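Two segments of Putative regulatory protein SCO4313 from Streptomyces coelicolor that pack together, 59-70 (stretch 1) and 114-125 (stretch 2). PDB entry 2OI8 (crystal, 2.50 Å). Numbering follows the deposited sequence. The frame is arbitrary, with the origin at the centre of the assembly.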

# COMPACT_ATOMS: atom_id res chain seq x y z
N GLY A 59 -17.84 8.21 19.11
CA GLY A 59 -16.81 8.92 18.36
C GLY A 59 -16.29 8.18 17.17
O GLY A 59 -16.34 6.94 17.11
N ARG A 60 -15.75 8.94 16.22
CA ARG A 60 -15.23 8.44 14.97
C ARG A 60 -14.18 7.34 15.12
O ARG A 60 -14.09 6.44 14.28
CB ARG A 60 -14.69 9.61 14.13
CG ARG A 60 -13.90 9.20 12.84
CD ARG A 60 -13.31 10.43 12.15
NE ARG A 60 -11.88 10.31 11.80
CZ ARG A 60 -10.89 10.48 12.67
NH1 ARG A 60 -11.15 10.74 13.94
NH2 ARG A 60 -9.63 10.39 12.30
N ASP A 61 -13.36 7.40 16.17
CA ASP A 61 -12.27 6.43 16.30
C ASP A 61 -12.81 5.07 16.69
O ASP A 61 -12.33 4.06 16.20
CB ASP A 61 -11.19 6.88 17.28
CG ASP A 61 -10.33 8.03 16.74
OD1 ASP A 61 -10.29 8.24 15.50
OD2 ASP A 61 -9.70 8.72 17.57
N GLU A 62 -13.81 5.07 17.57
CA GLU A 62 -14.56 3.86 17.91
C GLU A 62 -15.17 3.18 16.68
O GLU A 62 -15.17 1.95 16.58
CB GLU A 62 -15.67 4.17 18.89
CG GLU A 62 -15.23 4.21 20.33
CD GLU A 62 -16.38 3.94 21.28
OE1 GLU A 62 -17.43 3.37 20.85
OE2 GLU A 62 -16.23 4.29 22.47
N LEU A 63 -15.70 3.98 15.77
CA LEU A 63 -16.25 3.46 14.55
C LEU A 63 -15.13 2.94 13.68
O LEU A 63 -15.23 1.83 13.17
CB LEU A 63 -17.06 4.52 13.82
CG LEU A 63 -17.59 4.06 12.46
CD1 LEU A 63 -18.51 2.80 12.54
CD2 LEU A 63 -18.32 5.20 11.79
N ILE A 64 -14.06 3.72 13.51
CA ILE A 64 -12.94 3.30 12.68
C ILE A 64 -12.43 1.97 13.23
O ILE A 64 -12.32 0.97 12.48
CB ILE A 64 -11.76 4.30 12.69
CG1 ILE A 64 -12.12 5.66 12.05
CG2 ILE A 64 -10.50 3.67 12.08
CD1 ILE A 64 -12.42 5.60 10.61
N THR A 65 -12.18 1.96 14.54
CA THR A 65 -11.64 0.80 15.23
C THR A 65 -12.42 -0.44 14.84
O THR A 65 -11.80 -1.43 14.48
CB THR A 65 -11.62 0.97 16.75
OG1 THR A 65 -10.67 1.98 17.10
CG2 THR A 65 -11.23 -0.33 17.44
N GLU A 66 -13.76 -0.38 14.91
CA GLU A 66 -14.63 -1.52 14.57
C GLU A 66 -14.56 -1.95 13.10
O GLU A 66 -14.63 -3.15 12.78
CB GLU A 66 -16.10 -1.25 14.95
CG GLU A 66 -16.49 -1.59 16.40
CD GLU A 66 -15.78 -2.85 16.93
OE1 GLU A 66 -16.06 -3.97 16.43
OE2 GLU A 66 -14.94 -2.73 17.85
N LEU A 67 -14.46 -0.96 12.21
CA LEU A 67 -14.27 -1.25 10.79
C LEU A 67 -12.92 -1.96 10.59
O LEU A 67 -12.85 -2.98 9.90
CB LEU A 67 -14.36 0.03 9.96
CG LEU A 67 -15.68 0.83 9.96
CD1 LEU A 67 -15.48 2.06 9.10
CD2 LEU A 67 -16.89 0.01 9.47
N ILE A 68 -11.86 -1.46 11.22
CA ILE A 68 -10.55 -2.15 11.18
C ILE A 68 -10.61 -3.62 11.70
O ILE A 68 -10.10 -4.53 11.04
CB ILE A 68 -9.40 -1.31 11.85
CG1 ILE A 68 -9.07 -0.10 10.98
CG2 ILE A 68 -8.12 -2.11 12.00
CD1 ILE A 68 -8.27 0.95 11.68
N ARG A 69 -11.29 -3.84 12.83
CA ARG A 69 -11.50 -5.18 13.43
C ARG A 69 -12.25 -6.12 12.47
O ARG A 69 -11.86 -7.29 12.29
CB ARG A 69 -12.26 -5.04 14.76
CG ARG A 69 -12.33 -6.31 15.66
CD ARG A 69 -12.87 -6.04 17.12
NE ARG A 69 -12.31 -4.81 17.72
CZ ARG A 69 -11.91 -4.67 18.98
NH1 ARG A 69 -11.96 -5.69 19.85
NH2 ARG A 69 -11.42 -3.50 19.39
N ASP A 70 -13.32 -5.59 11.87
CA ASP A 70 -14.14 -6.31 10.90
C ASP A 70 -13.31 -6.70 9.71
O ASP A 70 -13.47 -7.80 9.18
CB ASP A 70 -15.30 -5.44 10.40
CG ASP A 70 -16.48 -5.40 11.37
OD1 ASP A 70 -16.49 -6.16 12.36
OD2 ASP A 70 -17.42 -4.62 11.12
N PRO A 114 -2.66 5.34 6.19
CA PRO A 114 -3.17 5.40 7.56
C PRO A 114 -4.19 6.53 7.72
O PRO A 114 -4.11 7.54 7.00
CB PRO A 114 -1.93 5.73 8.40
CG PRO A 114 -0.74 5.63 7.51
CD PRO A 114 -1.21 5.61 6.09
N VAL A 115 -5.13 6.41 8.64
CA VAL A 115 -6.10 7.48 8.82
C VAL A 115 -5.50 8.53 9.75
O VAL A 115 -5.11 8.21 10.86
CB VAL A 115 -7.45 6.96 9.30
CG1 VAL A 115 -8.43 8.11 9.45
CG2 VAL A 115 -7.96 5.93 8.34
N PRO A 116 -5.38 9.78 9.26
CA PRO A 116 -4.72 10.85 10.02
C PRO A 116 -5.45 11.10 11.30
O PRO A 116 -6.68 11.18 11.30
CB PRO A 116 -4.87 12.07 9.12
CG PRO A 116 -5.04 11.52 7.76
CD PRO A 116 -5.83 10.26 7.94
N GLY A 117 -4.69 11.21 12.38
CA GLY A 117 -5.24 11.51 13.69
C GLY A 117 -5.65 10.26 14.47
O GLY A 117 -5.70 10.31 15.71
N TYR A 118 -5.94 9.17 13.76
CA TYR A 118 -6.44 7.95 14.39
C TYR A 118 -5.32 7.09 14.98
O TYR A 118 -4.39 6.69 14.26
CB TYR A 118 -7.26 7.11 13.39
CG TYR A 118 -7.59 5.73 13.91
CD1 TYR A 118 -8.67 5.53 14.76
CD2 TYR A 118 -6.83 4.63 13.56
CE1 TYR A 118 -8.99 4.27 15.26
CE2 TYR A 118 -7.13 3.35 14.03
CZ TYR A 118 -8.22 3.18 14.89
OH TYR A 118 -8.54 1.93 15.38
N ARG A 119 -5.41 6.80 16.28
CA ARG A 119 -4.53 5.81 16.90
C ARG A 119 -5.36 4.61 17.36
O ARG A 119 -6.35 4.77 18.07
CB ARG A 119 -3.76 6.41 18.09
CG ARG A 119 -2.95 7.67 17.77
CD ARG A 119 -3.21 8.76 18.81
NE ARG A 119 -2.63 8.43 20.12
CZ ARG A 119 -3.21 8.66 21.29
NH1 ARG A 119 -4.42 9.22 21.35
NH2 ARG A 119 -2.59 8.33 22.42
N ALA A 120 -4.97 3.42 16.91
CA ALA A 120 -5.69 2.19 17.23
C ALA A 120 -5.47 1.73 18.68
O ALA A 120 -4.46 2.09 19.31
CB ALA A 120 -5.28 1.07 16.25
N PRO A 121 -6.43 0.96 19.23
CA PRO A 121 -6.12 0.22 20.46
C PRO A 121 -5.23 -0.98 20.11
O PRO A 121 -5.35 -1.55 19.00
CB PRO A 121 -7.50 -0.26 20.94
CG PRO A 121 -8.51 0.43 20.06
CD PRO A 121 -7.81 0.72 18.79
N ASP A 122 -4.35 -1.37 21.03
CA ASP A 122 -3.36 -2.44 20.82
C ASP A 122 -3.90 -3.76 20.22
O ASP A 122 -3.13 -4.55 19.65
CB ASP A 122 -2.61 -2.74 22.12
CG ASP A 122 -2.26 -1.49 22.90
OD1 ASP A 122 -1.51 -0.63 22.38
OD2 ASP A 122 -2.73 -1.36 24.04
N ASP A 123 -5.21 -3.98 20.34
CA ASP A 123 -5.86 -5.23 19.90
C ASP A 123 -6.25 -5.29 18.41
O ASP A 123 -6.98 -6.21 17.99
CB ASP A 123 -7.06 -5.58 20.80
CG ASP A 123 -8.20 -4.58 20.69
OD1 ASP A 123 -8.96 -4.64 19.69
OD2 ASP A 123 -8.36 -3.75 21.61
N ILE A 124 -5.78 -4.33 17.62
CA ILE A 124 -5.93 -4.39 16.16
C ILE A 124 -4.76 -5.18 15.59
O ILE A 124 -4.92 -5.90 14.61
CB ILE A 124 -6.01 -3.00 15.54
N THR A 125 -3.58 -5.06 16.22
CA THR A 125 -2.46 -5.95 15.90
C THR A 125 -2.64 -7.31 16.59
O THR A 125 -2.28 -8.35 16.02
CB THR A 125 -1.04 -5.39 16.27
OG1 THR A 125 -1.11 -4.00 16.63
CG2 THR A 125 -0.07 -5.60 15.09

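The first stretch is a helix from R60 onward, and an irregular segment, 114-125, runs along one side of it, so that contacts recur at the helical spacing. G59 occupies the N-cap position; its backbone angles of 107/157 would press a CB against the preceding carbonyl, a restriction that glycine escapes.

The CA-to-CB bond of R60 points sideways, but its long chain carries the guanidinium to the turn made by V115 to Y118. This is a type II turn, closed by the hydrogen bond from Y118 N to V115 O (3.2 Å), and G117 adopts the positive phi that suits glycine at its third position. R60 NH2 lies 3.2 Å from P116 O, which sits at the edge of the guanidinium; the angle is too poor for a hydrogen bond. R60 NH2 is also 3.8 Å from V115 CG1. Within the helix, R60 NH1 and its neighbour D61 OD1 form a salt bridge at 3.1 Å, but the oxygen lies well out of the guanidinium plane, so charge alone joins them. D61 OD1 also meets the edge of the tyrosine ring, 3.2 Å from Y118 CD1, where the slightly positive ring hydrogens favour a carboxylate.

Y118 is the centre of the contact, with the largest area covered. The CA-to-CB bond of I64 points toward the second stretch, and the side chain lays a methyl over one ring face: I64 CG2 is 3.6 Å from the centroid of the Y118 ring and 12° off the normal, a clear CH-pi contact for which a beta-branched aliphatic side chain is well suited.

One residue on, T65 receives the tyrosine hydroxyl. Y118 OH donates to T65 OG1 at 2.7 Å, while T65 OG1 donates to D61 O at 2.8 Å. A threonine hydroxyl can do both, returning its own hydrogen to the helix backbone and accepting another from across the interface. T65 OG1 also lies 3.6 Å from P121 CD.

A turn beyond I64, I68 again points toward the second stretch. I68 CD1 reaches Y118 CE2 at 3.5 Å, and I68 CG2 lies 4.2 Å from I124 CB, the last side-chain atom modelled for that residue.

R69 closes the contact with charge. Its side chain starts sideways, yet it is long enough to bring R69 NH2 within 2.7 Å of D123 OD1, a salt bridge in which the carboxylate oxygen sits over one guanidinium face. Within the helix, R69 NE pairs with E66 OE2 at 3.4 Å, again through charge alone.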